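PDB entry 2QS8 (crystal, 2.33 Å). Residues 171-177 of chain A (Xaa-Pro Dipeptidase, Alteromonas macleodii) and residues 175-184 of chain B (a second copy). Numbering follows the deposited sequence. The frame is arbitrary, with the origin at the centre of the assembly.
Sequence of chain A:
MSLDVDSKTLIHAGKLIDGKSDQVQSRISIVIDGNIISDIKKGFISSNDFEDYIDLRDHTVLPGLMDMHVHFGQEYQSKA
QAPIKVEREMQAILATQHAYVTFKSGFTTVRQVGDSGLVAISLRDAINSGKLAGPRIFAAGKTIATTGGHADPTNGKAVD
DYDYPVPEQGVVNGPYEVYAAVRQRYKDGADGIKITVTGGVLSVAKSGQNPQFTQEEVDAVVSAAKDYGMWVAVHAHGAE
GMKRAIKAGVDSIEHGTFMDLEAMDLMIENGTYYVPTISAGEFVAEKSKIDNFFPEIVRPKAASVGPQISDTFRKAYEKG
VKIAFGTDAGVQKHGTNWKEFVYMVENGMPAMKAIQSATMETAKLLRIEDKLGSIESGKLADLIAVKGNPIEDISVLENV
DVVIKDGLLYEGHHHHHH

Chain A 171-177: VVNGPYE
Chain B 175-184: PYEVYAAVRQ

Contact between two copies of Xaa-Pro dipeptidase: a short segment of chain A, residues 171-177, packs against a helix of chain B, residues 175-184, burying 316 Å² in all. Chain A runs extended through A:Val171 (phi/psi -118/118) and A:Val172 (-130/166), continues through A:Asn173 (-151/121), and turns at A:Gly174 (90/163), the N-cap position, into a helix that begins at A:Pro175 (-68/-32). The chain B stretch is helical throughout and the helix continues beyond it, with phi from -60 to -72 and psi from -30 to -47. Its i to i-4 backbone hydrogen bonds range from B:Arg183 N to B:Tyr179 O at 2.8 Å up to B:Tyr179 N to B:Pro175 O at 3.2 Å. Residues 171-174 of chain A run roughly against the helix direction, with A:Asn173 CA 5.9 Å from B:Ala180 CA and A:Gly174 CA 5.2 Å from B:Tyr176 CA.

The polar link is a single hydrogen bond. B:Arg183 (chi1 -75°, m; chi2 and chi3 t; chi4 149°) points toward chain A and extends its guanidinium so that NH1 donates to A:Asn173 OD1 at 2.9 Å, with an N-H...O angle of 157°. The amide oxygen sits near the guanidinium plane, at its edge, where an NH1 hydrogen can reach it. A:Asn173 (chi1 -71°, m; chi2 -65°) also points across the interface and is buried, and its ND2 is satisfied elsewhere in the structure. Its backbone is tied within chain A by a weak hydrogen bond, A:Asn173 N to A:Glu177 OE1, 2.8 Å at 125°; A:Glu177 makes no contact with the chain B stretch.

The rest of A:Asn173 packs on the helix. Its ND2 comes to 3.3 Å from B:Ala180 CB, where the short methyl side chain leaves room for the amide. One turn toward the helix N-terminus, A:Asn173 CB lies 4.0 Å from B:Tyr176 O.

B:Tyr176 (chi1 -54°, m; chi2 125°) supplies the main apolar surface, its CA-to-CB bond directed toward chain A. Its CD2 is 3.5 Å from A:Gly174 CA, and its CE2 is 3.4 Å from A:Pro175 CD. Glycine suits the turn twice over: a CB there would lie 2.8 Å from B:Tyr176 CD2, a clash, and at these backbone angles would jam against the preceding carbonyl oxygen. A:Pro175, ring puckered C-gamma endo, fits the first turn of a helix, where its lack of an amide hydrogen costs no helical bond. The two tyrosines, with matching rotamers, meet obliquely, A:Tyr176 CE1 to B:Tyr176 CE1 at 4.2 Å, while both hydroxyls bond elsewhere in the structure.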

ATOM      1  N   VAL A 171      14.053   0.106   2.588  1.00 17.35           N
ATOM      2  CA  VAL A 171      13.338   0.842   3.637  1.00 16.31           C
ATOM      3  C   VAL A 171      11.849   0.522   3.477  1.00 17.58           C
ATOM      4  O   VAL A 171      11.232   0.823   2.451  1.00 17.38           O
ATOM      5  CB  VAL A 171      13.576   2.357   3.540  1.00 18.03           C
ATOM      6  CG1 VAL A 171      12.987   3.064   4.781  1.00 14.51           C
ATOM      7  CG2 VAL A 171      15.076   2.624   3.427  1.00 18.07           C
ATOM      8  N   VAL A 172      11.284  -0.098   4.507  1.00 18.24           N
ATOM      9  CA  VAL A 172       9.904  -0.567   4.470  1.00 17.33           C
ATOM     10  C   VAL A 172       9.005  -0.173   5.635  1.00 17.47           C
ATOM     11  O   VAL A 172       9.468   0.254   6.688  1.00 17.19           O
ATOM     12  CB  VAL A 172       9.892  -2.107   4.432  1.00 15.94           C
ATOM     13  CG1 VAL A 172      10.690  -2.613   3.239  1.00 14.83           C
ATOM     14  CG2 VAL A 172      10.489  -2.644   5.734  1.00 12.12           C
ATOM     15  N   ASN A 173       7.709  -0.365   5.420  1.00 17.86           N
ATOM     16  CA  ASN A 173       6.675  -0.106   6.415  1.00 20.34           C
ATOM     17  C   ASN A 173       5.537  -1.080   6.082  1.00 20.38           C
ATOM     18  O   ASN A 173       5.001  -1.058   4.973  1.00 22.23           O
ATOM     19  CB  ASN A 173       6.178   1.344   6.337  1.00 18.15           C
ATOM     20  CG  ASN A 173       7.207   2.342   6.829  1.00 21.51           C
ATOM     21  OD1 ASN A 173       7.567   2.359   8.013  1.00 19.98           O
ATOM     22  ND2 ASN A 173       7.697   3.180   5.919  1.00 17.56           N
ATOM     23  N   GLY A 174       5.191  -1.942   7.034  1.00 20.55           N
ATOM     24  CA  GLY A 174       4.131  -2.910   6.812  1.00 18.73           C
ATOM     25  C   GLY A 174       4.653  -4.212   6.230  1.00 18.56           C
ATOM     26  O   GLY A 174       5.762  -4.253   5.696  1.00 18.01           O
ATOM     27  N   PRO A 175       3.861  -5.294   6.297  1.00 18.97           N
ATOM     28  CA  PRO A 175       4.251  -6.612   5.780  1.00 17.22           C
ATOM     29  C   PRO A 175       4.391  -6.748   4.265  1.00 18.17           C
ATOM     30  O   PRO A 175       5.208  -7.537   3.785  1.00 19.67           O
ATOM     31  CB  PRO A 175       3.171  -7.533   6.346  1.00 17.00           C
ATOM     32  CG  PRO A 175       1.964  -6.648   6.357  1.00 16.68           C
ATOM     33  CD  PRO A 175       2.498  -5.329   6.862  1.00 17.02           C
ATOM     34  N   TYR A 176       3.595  -6.001   3.501  1.00 17.60           N
ATOM     35  CA  TYR A 176       3.686  -6.103   2.053  1.00 18.63           C
ATOM     36  C   TYR A 176       4.968  -5.451   1.540  1.00 19.39           C
ATOM     37  O   TYR A 176       5.631  -5.992   0.648  1.00 20.81           O
ATOM     38  CB  TYR A 176       2.432  -5.503   1.400  1.00 17.43           C
ATOM     39  CG  TYR A 176       1.182  -6.137   1.955  1.00 21.12           C
ATOM     40  CD1 TYR A 176       0.156  -5.360   2.505  1.00 20.40           C
ATOM     41  CD2 TYR A 176       1.063  -7.529   2.007  1.00 19.54           C
ATOM     42  CE1 TYR A 176      -0.959  -5.963   3.105  1.00 22.39           C
ATOM     43  CE2 TYR A 176      -0.038  -8.134   2.599  1.00 20.38           C
ATOM     44  CZ  TYR A 176      -1.046  -7.350   3.148  1.00 22.52           C
ATOM     45  OH  TYR A 176      -2.129  -7.964   3.741  1.00 23.85           O
ATOM     46  N   GLU A 177       5.331  -4.302   2.102  1.00 18.45           N
ATOM     47  CA  GLU A 177       6.564  -3.652   1.675  1.00 19.30           C
ATOM     48  C   GLU A 177       7.736  -4.537   2.110  1.00 18.36           C
ATOM     49  O   GLU A 177       8.767  -4.556   1.454  1.00 18.96           O
ATOM     50  CB  GLU A 177       6.706  -2.241   2.269  1.00 16.98           C
ATOM     51  CG  GLU A 177       5.638  -1.267   1.823  1.00 18.57           C
ATOM     52  CD  GLU A 177       6.031   0.200   1.994  1.00 21.81           C
ATOM     53  OE1 GLU A 177       6.897   0.519   2.849  1.00 22.20           O
ATOM     54  OE2 GLU A 177       5.456   1.046   1.272  1.00 22.61           O
TER
ATOM     55  N   PRO B 175      -3.172   1.978   8.283  1.00 18.97           N
ATOM     56  CA  PRO B 175      -2.176   1.781   9.343  1.00 17.22           C
ATOM     57  C   PRO B 175      -0.709   1.736   8.916  1.00 18.17           C
ATOM     58  O   PRO B 175       0.172   2.140   9.677  1.00 19.67           O
ATOM     59  CB  PRO B 175      -2.627   0.476   9.997  1.00 17.00           C
ATOM     60  CG  PRO B 175      -3.196  -0.286   8.841  1.00 16.68           C
ATOM     61  CD  PRO B 175      -3.979   0.759   8.081  1.00 17.02           C
ATOM     62  N   TYR B 176      -0.431   1.237   7.712  1.00 17.60           N
ATOM     63  CA  TYR B 176       0.951   1.165   7.266  1.00 18.63           C
ATOM     64  C   TYR B 176       1.488   2.555   6.930  1.00 19.39           C
ATOM     65  O   TYR B 176       2.631   2.881   7.267  1.00 20.81           O
ATOM     66  CB  TYR B 176       1.075   0.197   6.080  1.00 17.43           C
ATOM     67  CG  TYR B 176       0.501  -1.153   6.427  1.00 21.12           C
ATOM     68  CD1 TYR B 176      -0.487  -1.748   5.634  1.00 20.40           C
ATOM     69  CD2 TYR B 176       0.888  -1.801   7.604  1.00 19.54           C
ATOM     70  CE1 TYR B 176      -1.083  -2.958   6.016  1.00 22.39           C
ATOM     71  CE2 TYR B 176       0.304  -2.999   7.989  1.00 20.38           C
ATOM     72  CZ  TYR B 176      -0.683  -3.575   7.195  1.00 22.52           C
ATOM     73  OH  TYR B 176      -1.261  -4.762   7.596  1.00 23.85           O
ATOM     74  N   GLU B 177       0.672   3.381   6.282  1.00 18.45           N
ATOM     75  CA  GLU B 177       1.120   4.731   5.966  1.00 19.30           C
ATOM     76  C   GLU B 177       1.272   5.496   7.284  1.00 18.36           C
ATOM     77  O   GLU B 177       2.107   6.382   7.386  1.00 18.96           O
ATOM     78  CB  GLU B 177       0.138   5.459   5.032  1.00 16.98           C
ATOM     79  CG  GLU B 177      -0.011   4.823   3.668  1.00 18.57           C
ATOM     80  CD  GLU B 177      -0.567   5.770   2.604  1.00 21.81           C
ATOM     81  OE1 GLU B 177      -1.267   6.756   2.950  1.00 22.20           O
ATOM     82  OE2 GLU B 177      -0.312   5.514   1.405  1.00 22.61           O
ATOM     83  N   VAL B 178       0.469   5.144   8.290  1.00 18.49           N
ATOM     84  CA  VAL B 178       0.575   5.797   9.591  1.00 17.80           C
ATOM     85  C   VAL B 178       1.974   5.566  10.168  1.00 19.28           C
ATOM     86  O   VAL B 178       2.612   6.510  10.630  1.00 20.01           O
ATOM     87  CB  VAL B 178      -0.473   5.278  10.603  1.00 18.50           C
ATOM     88  CG1 VAL B 178      -0.031   5.584  12.052  1.00 17.72           C
ATOM     89  CG2 VAL B 178      -1.796   5.954  10.353  1.00 17.64           C
ATOM     90  N   TYR B 179       2.446   4.314  10.130  1.00 18.77           N
ATOM     91  CA  TYR B 179       3.768   3.987  10.656  1.00 19.19           C
ATOM     92  C   TYR B 179       4.870   4.742   9.901  1.00 19.82           C
ATOM     93  O   TYR B 179       5.828   5.219  10.506  1.00 21.12           O
ATOM     94  CB  TYR B 179       4.033   2.473  10.583  1.00 19.32           C
ATOM     95  CG  TYR B 179       3.688   1.718  11.852  1.00 19.27           C
ATOM     96  CD1 TYR B 179       2.372   1.343  12.132  1.00 19.26           C
ATOM     97  CD2 TYR B 179       4.686   1.372  12.775  1.00 17.97           C
ATOM     98  CE1 TYR B 179       2.057   0.639  13.294  1.00 17.61           C
ATOM     99  CE2 TYR B 179       4.381   0.666  13.944  1.00 18.70           C
ATOM    100  CZ  TYR B 179       3.070   0.305  14.195  1.00 19.89           C
ATOM    101  OH  TYR B 179       2.781  -0.383  15.346  1.00 22.65           O
ATOM    102  N   ALA B 180       4.732   4.839   8.585  1.00 18.38           N
ATOM    103  CA  ALA B 180       5.711   5.546   7.785  1.00 19.81           C
ATOM    104  C   ALA B 180       5.774   6.983   8.272  1.00 20.22           C
ATOM    105  O   ALA B 180       6.858   7.529   8.459  1.00 22.81           O
ATOM    106  CB  ALA B 180       5.328   5.511   6.306  1.00 18.42           C
ATOM    107  N   ALA B 181       4.608   7.584   8.492  1.00 19.88           N
ATOM    108  CA  ALA B 181       4.522   8.970   8.954  1.00 19.09           C
ATOM    109  C   ALA B 181       5.078   9.179  10.373  1.00 19.37           C
ATOM    110  O   ALA B 181       5.737  10.187  10.643  1.00 19.92           O
ATOM    111  CB  ALA B 181       3.072   9.458   8.881  1.00 19.28           C
ATOM    112  N   VAL B 182       4.799   8.251  11.280  1.00 17.98           N
ATOM    113  CA  VAL B 182       5.300   8.367  12.639  1.00 16.63           C
ATOM    114  C   VAL B 182       6.822   8.208  12.616  1.00 15.11           C
ATOM    115  O   VAL B 182       7.540   8.987  13.220  1.00 17.02           O
ATOM    116  CB  VAL B 182       4.679   7.298  13.566  1.00 17.35           C
ATOM    117  CG1 VAL B 182       5.399   7.264  14.904  1.00 15.00           C
ATOM    118  CG2 VAL B 182       3.210   7.604  13.777  1.00 17.16           C
ATOM    119  N   ARG B 183       7.304   7.196  11.907  1.00 16.09           N
ATOM    120  CA  ARG B 183       8.732   6.974  11.802  1.00 16.59           C
ATOM    121  C   ARG B 183       9.452   8.156  11.142  1.00 17.44           C
ATOM    122  O   ARG B 183      10.593   8.462  11.503  1.00 18.62           O
ATOM    123  CB  ARG B 183       9.003   5.669  11.052  1.00 16.68           C
ATOM    124  CG  ARG B 183       8.734   4.425  11.918  1.00 16.59           C
ATOM    125  CD  ARG B 183       8.755   3.128  11.118  1.00 15.00           C
ATOM    126  NE  ARG B 183       8.607   1.949  11.967  1.00 15.78           N
ATOM    127  CZ  ARG B 183       8.029   0.816  11.573  1.00 14.44           C
ATOM    128  NH1 ARG B 183       7.540   0.702  10.342  1.00 14.38           N
ATOM    129  NH2 ARG B 183       7.930  -0.203  12.402  1.00 14.93           N
ATOM    130  N   GLN B 184       8.787   8.832  10.198  1.00 16.88           N
ATOM    131  CA  GLN B 184       9.394   9.988   9.540  1.00 16.28           C
ATOM    132  C   GLN B 184       9.620  11.110  10.552  1.00 17.09           C
ATOM    133  O   GLN B 184      10.615  11.830  10.482  1.00 17.03           O
ATOM    134  CB  GLN B 184       8.501  10.516   8.410  1.00 18.90           C
ATOM    135  CG  GLN B 184       9.125  11.650   7.620  1.00 16.90           C
ATOM    136  CD  GLN B 184      10.419  11.229   6.946  1.00 21.17           C
ATOM    137  OE1 GLN B 184      10.525  10.118   6.425  1.00 21.98           O
ATOM    138  NE2 GLN B 184      11.408  12.121   6.943  1.00 19.64           N
TER